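Local coordinates for protein chaperone SycD (Chlamydia pneumoniae, PDB 4NRH) that forms a complex with the gatekeeper CopN and, as a type III secretion chaperone of the LcrH/SycD family, probably helps direct translocator secretion, at residues A113-A116 with Y117-A121; P130-Y133 with A134-Y138; E66-H69 with A70-K74; K78-T81 with V82-L86. All blocks are in the same frame, centred on the assembly; numbering follows the deposited sequence.

Interaction 1: A113-A116 with Y117-A121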
loop_
_atom_site.group_PDB
_atom_site.type_symbol
_atom_site.label_atom_id
_atom_site.label_comp_id
_atom_site.label_asym_id
_atom_site.label_seq_id
_atom_site.Cartn_x
_atom_site.Cartn_y
_atom_site.Cartn_z
ATOM N N ALA D 113 -6.965 13.640 21.054
ATOM C CA ALA D 113 -6.577 15.040 21.190
ATOM C C ALA D 113 -5.518 15.189 22.275
ATOM O O ALA D 113 -4.561 15.949 22.125
ATOM C CB ALA D 113 -7.787 15.904 21.503
ATOM N N LEU D 114 -5.708 14.461 23.372
ATOM C CA LEU D 114 -4.761 14.455 24.482
ATOM C C LEU D 114 -3.376 13.990 24.046
ATOM O O LEU D 114 -2.366 14.586 24.422
ATOM C CB LEU D 114 -5.278 13.560 25.610
ATOM C CG LEU D 114 -6.355 14.164 26.509
ATOM C CD1 LEU D 114 -7.075 13.076 27.286
ATOM C CD2 LEU D 114 -5.732 15.178 27.452
ATOM N N HIS D 115 -3.336 12.919 23.259
ATOM C CA HIS D 115 -2.079 12.377 22.757
ATOM C C HIS D 115 -1.323 13.390 21.902
ATOM O O HIS D 115 -0.110 13.545 22.040
ATOM C CB HIS D 115 -2.328 11.101 21.950
ATOM C CG HIS D 115 -1.104 10.565 21.280
ATOM N ND1 HIS D 115 -0.938 10.578 19.909
ATOM C CD2 HIS D 115 0.020 10.005 21.786
ATOM C CE1 HIS D 115 0.231 10.046 19.604
ATOM N NE2 HIS D 115 0.833 9.689 20.727
ATOM N N ALA D 116 -2.047 14.077 21.023
ATOM C CA ALA D 116 -1.443 15.067 20.137
ATOM C C ALA D 116 -0.895 16.251 20.928
ATOM O O ALA D 116 0.190 16.757 20.634
ATOM C CB ALA D 116 -2.454 15.538 19.101
ATOM N N TYR D 117 -1.654 16.691 21.929
ATOM C CA TYR D 117 -1.208 17.755 22.826
ATOM C C TYR D 117 0.043 17.340 23.595
ATOM O O TYR D 117 0.960 18.140 23.786
ATOM C CB TYR D 117 -2.319 18.134 23.808
ATOM C CG TYR D 117 -3.456 18.919 23.195
ATOM C CD1 TYR D 117 -3.236 19.789 22.136
ATOM C CD2 TYR D 117 -4.750 18.798 23.685
ATOM C CE1 TYR D 117 -4.274 20.513 21.577
ATOM C CE2 TYR D 117 -5.794 19.516 23.134
ATOM C CZ TYR D 117 -5.551 20.372 22.082
ATOM O OH TYR D 117 -6.592 21.086 21.534
ATOM N N GLY D 118 0.068 16.085 24.035
ATOM C CA GLY D 118 1.196 15.553 24.778
ATOM C C GLY D 118 2.473 15.525 23.962
ATOM O O GLY D 118 3.552 15.823 24.473
ATOM N N VAL D 119 2.349 15.165 22.688
ATOM C CA VAL D 119 3.494 15.151 21.786
ATOM C C VAL D 119 3.992 16.573 21.535
ATOM O O VAL D 119 5.198 16.824 21.506
ATOM C CB VAL D 119 3.146 14.482 20.442
ATOM C CG1 VAL D 119 4.279 14.665 19.446
ATOM C CG2 VAL D 119 2.854 13.004 20.651
ATOM N N THR D 120 3.051 17.499 21.366
ATOM C CA THR D 120 3.375 18.909 21.176
ATOM C C THR D 120 4.217 19.424 22.339
ATOM O O THR D 120 5.174 20.174 22.143
ATOM C CB THR D 120 2.104 19.773 21.042
ATOM O OG1 THR D 120 1.262 19.235 20.015
ATOM C CG2 THR D 120 2.467 21.208 20.693
ATOM N N ALA D 121 3.849 19.015 23.549
ATOM C CA ALA D 121 4.582 19.389 24.754
ATOM C C ALA D 121 6.026 18.895 24.697
ATOM O O ALA D 121 6.959 19.648 24.973
ATOM C CB ALA D 121 3.883 18.846 25.988
#
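Four successive i to i+4 backbone bonds, from Tyr117 N to Ala113 O through Thr120 N to Ala116 O, run regularly through this part of helix 110-123, which belongs to a tetratricopeptide repeat. One carbonyl does double duty. Ala116 O accepts both Thr120 N at 3.0 Å and the hydroxyl Thr120 OG1 at 2.8 Å, and the two donors reach it from opposite faces of the carbonyl plane. The hydroxyl can do so because Thr120 OG1 stands beside its own backbone N (chi1 -53°), which turns it back along the helix; a buried polar group is thereby satisfied within its own helix. On another side of the helix, Val119 lays a methyl over the His115 imidazole: CG2 of Val119 is 4.2 Å from the centroid of the His115 ring, 22° off the normal, a CH-pi contact displaced toward the rim. His115 CG lies anti to the backbone N (chi1 174°), bringing the CE1 and NE2 end of the ring next to that methyl. Trp97 of helix 94-106 also meets the imidazole, its plane steeply inclined, and touches Ala116, Val119 and Thr120 as well, so one indole receives all four residues. Tyr117 leans back over the preceding turn, and its hydroxyl is hydrogen-bonded to His105 ND1 of helix 94-106. Leu114 meets Cys137 and Tyr138 of helix 129-140. The Tyr117 ring meets the preceding turn obliquely: CG of Tyr117 lies 3.3 Å from Ala113 O, whereas CE2 of Tyr117 is 4.4 Å from Ala113 CB.

Interaction 2: P130-Y133 with A134-Y138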
loop_
_atom_site.group_PDB
_atom_site.type_symbol
_atom_site.label_atom_id
_atom_site.label_comp_id
_atom_site.label_asym_id
_atom_site.label_seq_id
_atom_site.Cartn_x
_atom_site.Cartn_y
_atom_site.Cartn_z
ATOM N N PRO D 130 0.127 23.748 25.311
ATOM C CA PRO D 130 -0.252 22.346 25.091
ATOM C C PRO D 130 -0.723 21.665 26.375
ATOM O O PRO D 130 -1.636 20.837 26.334
ATOM C CB PRO D 130 1.042 21.708 24.579
ATOM C CG PRO D 130 1.783 22.824 23.951
ATOM C CD PRO D 130 1.471 24.038 24.777
ATOM N N HIS D 131 -0.103 22.015 27.497
ATOM C CA HIS D 131 -0.490 21.478 28.798
ATOM C C HIS D 131 -1.851 22.001 29.248
ATOM O O HIS D 131 -2.644 21.260 29.829
ATOM C CB HIS D 131 0.573 21.813 29.847
ATOM C CG HIS D 131 1.924 21.249 29.537
ATOM N ND1 HIS D 131 2.240 19.923 29.738
ATOM C CD2 HIS D 131 3.038 21.830 29.033
ATOM C CE1 HIS D 131 3.493 19.711 29.373
ATOM N NE2 HIS D 131 3.999 20.851 28.941
ATOM N N TYR D 132 -2.115 23.277 28.982
ATOM C CA TYR D 132 -3.390 23.889 29.351
ATOM C C TYR D 132 -4.567 23.241 28.628
ATOM O O TYR D 132 -5.613 22.993 29.227
ATOM C CB TYR D 132 -3.375 25.392 29.063
ATOM C CG TYR D 132 -4.720 26.056 29.267
ATOM C CD1 TYR D 132 -5.227 26.258 30.544
ATOM C CD2 TYR D 132 -5.481 26.479 28.184
ATOM C CE1 TYR D 132 -6.455 26.863 30.738
ATOM C CE2 TYR D 132 -6.711 27.085 28.369
ATOM C CZ TYR D 132 -7.193 27.274 29.648
ATOM O OH TYR D 132 -8.416 27.876 29.841
ATOM N N TYR D 133 -4.396 22.979 27.337
ATOM C CA TYR D 133 -5.446 22.341 26.549
ATOM C C TYR D 133 -5.587 20.870 26.920
ATOM O O TYR D 133 -6.649 20.275 26.736
ATOM C CB TYR D 133 -5.168 22.502 25.053
ATOM C CG TYR D 133 -5.474 23.894 24.549
ATOM C CD1 TYR D 133 -6.781 24.360 24.501
ATOM C CD2 TYR D 133 -4.458 24.747 24.139
ATOM C CE1 TYR D 133 -7.069 25.633 24.049
ATOM C CE2 TYR D 133 -4.736 26.022 23.687
ATOM C CZ TYR D 133 -6.043 26.460 23.643
ATOM O OH TYR D 133 -6.326 27.729 23.193
ATOM N N ALA D 134 -4.511 20.285 27.437
ATOM C CA ALA D 134 -4.577 18.945 28.003
ATOM C C ALA D 134 -5.424 18.969 29.271
ATOM O O ALA D 134 -6.219 18.063 29.518
ATOM C CB ALA D 134 -3.182 18.412 28.297
ATOM N N TYR D 135 -5.247 20.022 30.065
ATOM C CA TYR D 135 -6.036 20.235 31.275
ATOM C C TYR D 135 -7.525 20.314 30.952
ATOM O O TYR D 135 -8.347 19.689 31.622
ATOM C CB TYR D 135 -5.574 21.505 31.999
ATOM C CG TYR D 135 -6.666 22.227 32.762
ATOM C CD1 TYR D 135 -7.037 21.820 34.037
ATOM C CD2 TYR D 135 -7.309 23.331 32.213
ATOM C CE1 TYR D 135 -8.029 22.482 34.737
ATOM C CE2 TYR D 135 -8.303 23.996 32.905
ATOM C CZ TYR D 135 -8.658 23.569 34.167
ATOM O OH TYR D 135 -9.645 24.231 34.862
ATOM N N ILE D 136 -7.865 21.100 29.934
ATOM C CA ILE D 136 -9.246 21.222 29.481
ATOM C C ILE D 136 -9.831 19.864 29.096
ATOM O O ILE D 136 -10.930 19.510 29.518
ATOM C CB ILE D 136 -9.361 22.181 28.277
ATOM C CG1 ILE D 136 -9.018 23.612 28.696
ATOM C CG2 ILE D 136 -10.757 22.129 27.679
ATOM C CD1 ILE D 136 -9.154 24.620 27.575
ATOM N N CYS D 137 -9.078 19.099 28.311
ATOM C CA CYS D 137 -9.535 17.794 27.844
ATOM C C CYS D 137 -9.685 16.793 28.989
ATOM O O CYS D 137 -10.659 16.041 29.035
ATOM C CB CYS D 137 -8.577 17.243 26.788
ATOM S SG CYS D 137 -8.697 18.054 25.177
ATOM N N TYR D 138 -8.716 16.781 29.901
ATOM C CA TYR D 138 -8.779 15.915 31.076
ATOM C C TYR D 138 -9.986 16.268 31.942
ATOM O O TYR D 138 -10.572 15.405 32.597
ATOM C CB TYR D 138 -7.496 16.026 31.901
ATOM C CG TYR D 138 -6.317 15.258 31.347
ATOM C CD1 TYR D 138 -6.463 13.958 30.880
ATOM C CD2 TYR D 138 -5.054 15.832 31.300
ATOM C CE1 TYR D 138 -5.382 13.253 30.380
ATOM C CE2 TYR D 138 -3.970 15.139 30.799
ATOM C CZ TYR D 138 -4.139 13.850 30.340
ATOM O OH TYR D 138 -3.059 13.156 29.842
#
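Ile136 CG1 sits over one face of the Tyr132 ring, 4.1 Å above its plane and toward the rim, while the carbonyl Tyr132 O lies in plane at the edge of the Tyr135 ring. Over the centre of one Tyr133 face is Tyr132 CD2, 4.3 Å above the plane. The rings of Tyr132 and Tyr135 are inclined by only 30° but slid far apart, with centroids 5.8 Å from each other, so they barely overlap and meet through their borders: CE1 of Tyr132 is 3.9 Å from CD2 of Tyr135. Ile136 also bridges two aromatics. Its terminal methyl CD1 comes 3.6 Å from CE2 of Tyr132 and 3.9 Å from CD1 of Tyr133, alongside which the isoleucine runs in the same direction. The torsions set this up: Tyr132 CG is anti to the backbone N (chi1 173°), whereas Ile136 CG1 stands beside its own backbone N (chi1 -67°) and points back toward the preceding turn. Beneath the side chains, Ile136 N is hydrogen-bonded to Tyr132 O at 3.0 Å, so this carbonyl serves the helix while also lying at the edge of the Tyr135 ring. Tyr132 and Tyr135 meet helix 165-174 through Ile174, and Tyr133 rests on Phe98 of helix 94-106. His131 and Tyr138 touch both helix 110-123 and helix 147-158. A tyrosine-rich helix touching several neighbouring helices at once fits the stacked-helix build of a tetratricopeptide-repeat chaperone.

Interaction 3: E66-H69 with A70-K74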
loop_
_atom_site.group_PDB
_atom_site.type_symbol
_atom_site.label_atom_id
_atom_site.label_comp_id
_atom_site.label_asym_id
_atom_site.label_seq_id
_atom_site.Cartn_x
_atom_site.Cartn_y
_atom_site.Cartn_z
ATOM N N GLU D 66 -3.654 24.425 3.927
ATOM C CA GLU D 66 -4.858 23.735 3.470
ATOM C C GLU D 66 -5.625 23.137 4.644
ATOM O O GLU D 66 -6.850 23.238 4.715
ATOM C CB GLU D 66 -4.503 22.635 2.465
ATOM C CG GLU D 66 -3.883 23.140 1.174
ATOM C CD GLU D 66 -3.662 22.031 0.163
ATOM O OE1 GLU D 66 -3.387 20.888 0.582
ATOM O OE2 GLU D 66 -3.762 22.303 -1.052
ATOM N N GLY D 67 -4.894 22.514 5.563
ATOM C CA GLY D 67 -5.489 21.937 6.752
ATOM C C GLY D 67 -5.977 23.023 7.689
ATOM O O GLY D 67 -7.015 22.885 8.337
ATOM N N TYR D 68 -5.213 24.108 7.757
ATOM C CA TYR D 68 -5.550 25.243 8.605
ATOM C C TYR D 68 -6.803 25.948 8.090
ATOM O O TYR D 68 -7.669 26.340 8.873
ATOM C CB TYR D 68 -4.374 26.220 8.670
ATOM C CG TYR D 68 -4.409 27.163 9.851
ATOM C CD1 TYR D 68 -4.202 26.696 11.143
ATOM C CD2 TYR D 68 -4.640 28.521 9.675
ATOM C CE1 TYR D 68 -4.230 27.555 12.228
ATOM C CE2 TYR D 68 -4.669 29.387 10.753
ATOM C CZ TYR D 68 -4.464 28.899 12.026
ATOM O OH TYR D 68 -4.494 29.759 13.100
ATOM N N HIS D 69 -6.884 26.116 6.772
ATOM C CA HIS D 69 -8.069 26.687 6.131
ATOM C C HIS D 69 -9.326 25.872 6.423
ATOM O O HIS D 69 -10.380 26.429 6.728
ATOM C CB HIS D 69 -7.864 26.795 4.618
ATOM C CG HIS D 69 -6.979 27.931 4.206
ATOM N ND1 HIS D 69 -6.597 28.930 5.076
ATOM C CD2 HIS D 69 -6.407 28.229 3.016
ATOM C CE1 HIS D 69 -5.827 29.794 4.439
ATOM N NE2 HIS D 69 -5.696 29.391 3.188
ATOM N N ALA D 70 -9.203 24.551 6.321
ATOM C CA ALA D 70 -10.313 23.644 6.596
ATOM C C ALA D 70 -10.767 23.757 8.047
ATOM O O ALA D 70 -11.962 23.698 8.342
ATOM C CB ALA D 70 -9.921 22.212 6.271
ATOM N N TYR D 71 -9.803 23.912 8.948
ATOM C CA TYR D 71 -10.088 24.086 10.368
ATOM C C TYR D 71 -10.908 25.349 10.623
ATOM O O TYR D 71 -11.860 25.336 11.402
ATOM C CB TYR D 71 -8.785 24.130 11.167
ATOM C CG TYR D 71 -8.971 24.384 12.645
ATOM C CD1 TYR D 71 -9.349 23.358 13.503
ATOM C CD2 TYR D 71 -8.761 25.645 13.184
ATOM C CE1 TYR D 71 -9.517 23.584 14.855
ATOM C CE2 TYR D 71 -8.927 25.882 14.536
ATOM C CZ TYR D 71 -9.305 24.847 15.366
ATOM O OH TYR D 71 -9.471 25.075 16.712
ATOM N N LEU D 72 -10.528 26.439 9.961
ATOM C CA LEU D 72 -11.226 27.714 10.107
ATOM C C LEU D 72 -12.636 27.667 9.520
ATOM O O LEU D 72 -13.500 28.459 9.898
ATOM C CB LEU D 72 -10.423 28.837 9.447
ATOM C CG LEU D 72 -9.046 29.130 10.049
ATOM C CD1 LEU D 72 -8.373 30.280 9.315
ATOM C CD2 LEU D 72 -9.160 29.428 11.536
ATOM N N ASP D 73 -12.862 26.738 8.596
ATOM C CA ASP D 73 -14.177 26.565 7.985
ATOM C C ASP D 73 -15.033 25.585 8.779
ATOM O O ASP D 73 -16.096 25.163 8.320
ATOM C CB ASP D 73 -14.038 26.084 6.538
ATOM C CG ASP D 73 -13.510 27.163 5.614
ATOM O OD1 ASP D 73 -13.662 28.358 5.947
ATOM O OD2 ASP D 73 -12.945 26.817 4.556
ATOM N N LYS D 74 -14.541 25.214 9.960
ATOM C CA LYS D 74 -15.207 24.272 10.859
ATOM C C LYS D 74 -15.334 22.880 10.241
ATOM O O LYS D 74 -16.123 22.056 10.704
ATOM C CB LYS D 74 -16.589 24.792 11.269
ATOM C CG LYS D 74 -16.562 26.111 12.025
ATOM C CD LYS D 74 -17.917 26.798 11.980
ATOM C CE LYS D 74 -17.978 27.968 12.949
ATOM N NZ LYS D 74 -16.924 28.979 12.657
#
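Helix 57-72 frays where Asp73 meets His69: the bond from Asp73 N to His69 O is weak, with an N-H...O angle of 132°, and Asp73 is the first residue to leave helical torsions. A Schellman motif closes the helix just beyond, with Lys74, at positive phi (63°), as its C-prime residue. Its two defining bonds run from Asp75 N to Ala70 O and from Lys74 N to Tyr71 O, the latter 3.0 Å long. Just before the fraying, Leu72 N still gives Tyr68 O an ordinary helical bond at 3.1 Å. On the exposed side, Leu72 reaches back over the preceding turn. Its CG is anti to the carbonyl carbon (chi1 -63°), and its CD1 touches the Tyr68 ring obliquely, 4.1 Å from CE2. Tyr68 CG, anti to the backbone N, carries the ring outward from the helix, where Leu72 CD1 meets it. The buried side is built differently: Ala70 packs on Lys78 of helix 76-89, and Tyr71 reaches both Ser79 of that helix and helix 94-106, linking helix 57-72 to both. At the other end, Glu66 OE2 accepts a hydrogen bond from His9 N of the N-terminal helix. Gly67 brings no side chain; its O accepts Tyr71 N at 3.0 Å.

Interaction 4: K78-T81 with V82-L86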
loop_
_atom_site.group_PDB
_atom_site.type_symbol
_atom_site.label_atom_id
_atom_site.label_comp_id
_atom_site.label_asym_id
_atom_site.label_seq_id
_atom_site.Cartn_x
_atom_site.Cartn_y
_atom_site.Cartn_z
ATOM N N LYS D 78 -11.912 17.155 7.713
ATOM C CA LYS D 78 -10.953 17.368 6.635
ATOM C C LYS D 78 -9.596 17.808 7.176
ATOM O O LYS D 78 -8.552 17.391 6.674
ATOM C CB LYS D 78 -11.484 18.405 5.642
ATOM C CG LYS D 78 -10.530 18.722 4.502
ATOM C CD LYS D 78 -11.139 19.720 3.531
ATOM C CE LYS D 78 -10.225 19.957 2.340
ATOM N NZ LYS D 78 -10.794 20.953 1.390
ATOM N N SER D 79 -9.617 18.655 8.201
ATOM C CA SER D 79 -8.384 19.144 8.807
ATOM C C SER D 79 -7.616 18.009 9.477
ATOM O O SER D 79 -6.393 17.933 9.372
ATOM C CB SER D 79 -8.684 20.252 9.819
ATOM O OG SER D 79 -9.292 19.729 10.987
ATOM N N ILE D 80 -8.343 17.124 10.154
ATOM C CA ILE D 80 -7.739 15.978 10.825
ATOM C C ILE D 80 -7.022 15.073 9.826
ATOM O O ILE D 80 -5.900 14.628 10.073
ATOM C CB ILE D 80 -8.796 15.164 11.601
ATOM C CG1 ILE D 80 -9.276 15.949 12.823
ATOM C CG2 ILE D 80 -8.225 13.832 12.048
ATOM C CD1 ILE D 80 -10.499 15.357 13.494
ATOM N N THR D 81 -7.675 14.812 8.698
ATOM C CA THR D 81 -7.077 14.041 7.614
ATOM C C THR D 81 -5.741 14.637 7.169
ATOM O O THR D 81 -4.744 13.927 7.035
ATOM C CB THR D 81 -8.018 13.960 6.394
ATOM O OG1 THR D 81 -9.203 13.233 6.746
ATOM C CG2 THR D 81 -7.328 13.266 5.230
ATOM N N VAL D 82 -5.733 15.947 6.953
ATOM C CA VAL D 82 -4.552 16.649 6.463
ATOM C C VAL D 82 -3.396 16.647 7.464
ATOM O O VAL D 82 -2.257 16.347 7.106
ATOM C CB VAL D 82 -4.892 18.112 6.102
ATOM C CG1 VAL D 82 -3.628 18.894 5.780
ATOM C CG2 VAL D 82 -5.869 18.155 4.936
ATOM N N PHE D 83 -3.695 16.977 8.718
ATOM C CA PHE D 83 -2.659 17.079 9.744
ATOM C C PHE D 83 -2.002 15.734 10.051
ATOM O O PHE D 83 -0.811 15.681 10.352
ATOM C CB PHE D 83 -3.230 17.696 11.025
ATOM C CG PHE D 83 -3.653 19.128 10.866
ATOM C CD1 PHE D 83 -2.843 20.028 10.192
ATOM C CD2 PHE D 83 -4.850 19.580 11.396
ATOM C CE1 PHE D 83 -3.224 21.348 10.039
ATOM C CE2 PHE D 83 -5.237 20.899 11.246
ATOM C CZ PHE D 83 -4.423 21.784 10.566
ATOM N N ARG D 84 -2.774 14.654 9.982
ATOM C CA ARG D 84 -2.214 13.317 10.159
ATOM C C ARG D 84 -1.179 13.001 9.080
ATOM O O ARG D 84 -0.140 12.407 9.366
ATOM C CB ARG D 84 -3.315 12.253 10.160
ATOM C CG ARG D 84 -4.192 12.267 11.402
ATOM C CD ARG D 84 -4.829 10.906 11.634
ATOM N NE ARG D 84 -5.549 10.846 12.903
ATOM C CZ ARG D 84 -6.863 10.684 13.011
ATOM N NH1 ARG D 84 -7.610 10.553 11.923
ATOM N NH2 ARG D 84 -7.430 10.644 14.210
ATOM N N TRP D 85 -1.471 13.394 7.842
ATOM C CA TRP D 85 -0.524 13.227 6.743
ATOM C C TRP D 85 0.752 14.027 6.989
ATOM O O TRP D 85 1.858 13.541 6.751
ATOM C CB TRP D 85 -1.156 13.646 5.411
ATOM C CG TRP D 85 -1.946 12.558 4.748
ATOM C CD1 TRP D 85 -3.299 12.514 4.577
ATOM C CD2 TRP D 85 -1.428 11.357 4.163
ATOM N NE1 TRP D 85 -3.657 11.360 3.921
ATOM C CE2 TRP D 85 -2.525 10.631 3.657
ATOM C CE3 TRP D 85 -0.143 10.824 4.019
ATOM C CZ2 TRP D 85 -2.378 9.403 3.019
ATOM C CZ3 TRP D 85 0.002 9.603 3.384
ATOM C CH2 TRP D 85 -1.110 8.907 2.892
ATOM N N LEU D 86 0.586 15.261 7.457
ATOM C CA LEU D 86 1.716 16.130 7.768
ATOM C C LEU D 86 2.582 15.525 8.866
ATOM O O LEU D 86 3.811 15.548 8.789
ATOM C CB LEU D 86 1.226 17.513 8.191
ATOM C CG LEU D 86 0.749 18.429 7.066
ATOM C CD1 LEU D 86 0.129 19.683 7.647
ATOM C CD2 LEU D 86 1.904 18.776 6.139
#
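Thr81, Val82 and Ile80 are the residues that this contact buries most, and they occupy successive positions round helix 76-89. Ile80 meets Arg84 one turn on. The two side chains run side by side in the same direction, and the methyl Ile80 CG2 lies over one face of the guanidinium, 3.3 Å from NH1 of Arg84 and 3.6 Å from its CZ. An aliphatic branch thus supports the flat cationic group. The arginine is extended from CG to NE, which brings the guanidinium alongside the isoleucine, against its CG2 methyl, and its CG brushes the carbonyl Ile80 O at 3.2 Å. Thr81 lies alongside Trp85: CD1 of the indole approaches Thr81 O at 3.2 Å, while the Thr81 CG2 methyl is a looser 4.2 Å from the same carbon. The backbone bond from Trp85 N to Thr81 O is weak, at 3.4 Å. Thr81 OG1, beside its own backbone N (chi1 -65°), is hydrogen-bonded to Ala77 O in the preceding turn. Val82 places CG2 against Lys78 O, 3.3 Å away, the carbonyl that also accepts Val82 N. Phe83 folds back over the Ser79 carbonyl, to which its N is bonded at 2.9 Å nearly along the C=O axis; the hydroxyl of Ser79 is bonded to Tyr76 O and Ser103 OG. Around the helix, Val82 and Leu86 pack on helix 57-72, Ile80 and Phe83 on helix 94-106, and Arg84 and Trp85 on helix 31-35, so three other helices pack against helix 76-89.

Overall arrangement
All four are one-turn contacts within single helices, but their surroundings differ. Interaction 1 is the most buried and the most central, its centre about 6 Å from the centre of the chain; its threonine hydroxyl is bonded within the helix. Interaction 3 is the most exposed, at a helix end. Interactions 2 and 4 are intermediate, aromatic in one and mixed aliphatic and cationic in the other, on opposite sides of the chain's centre. Consecutive helices pair the contacts: Leu114 CD2 of interaction 1 meets Tyr138 CE1 of interaction 2, and Gly67 of interaction 3 receives Ser79, Val82 and Phe83 of interaction 4. Helix 94-106 touches all four.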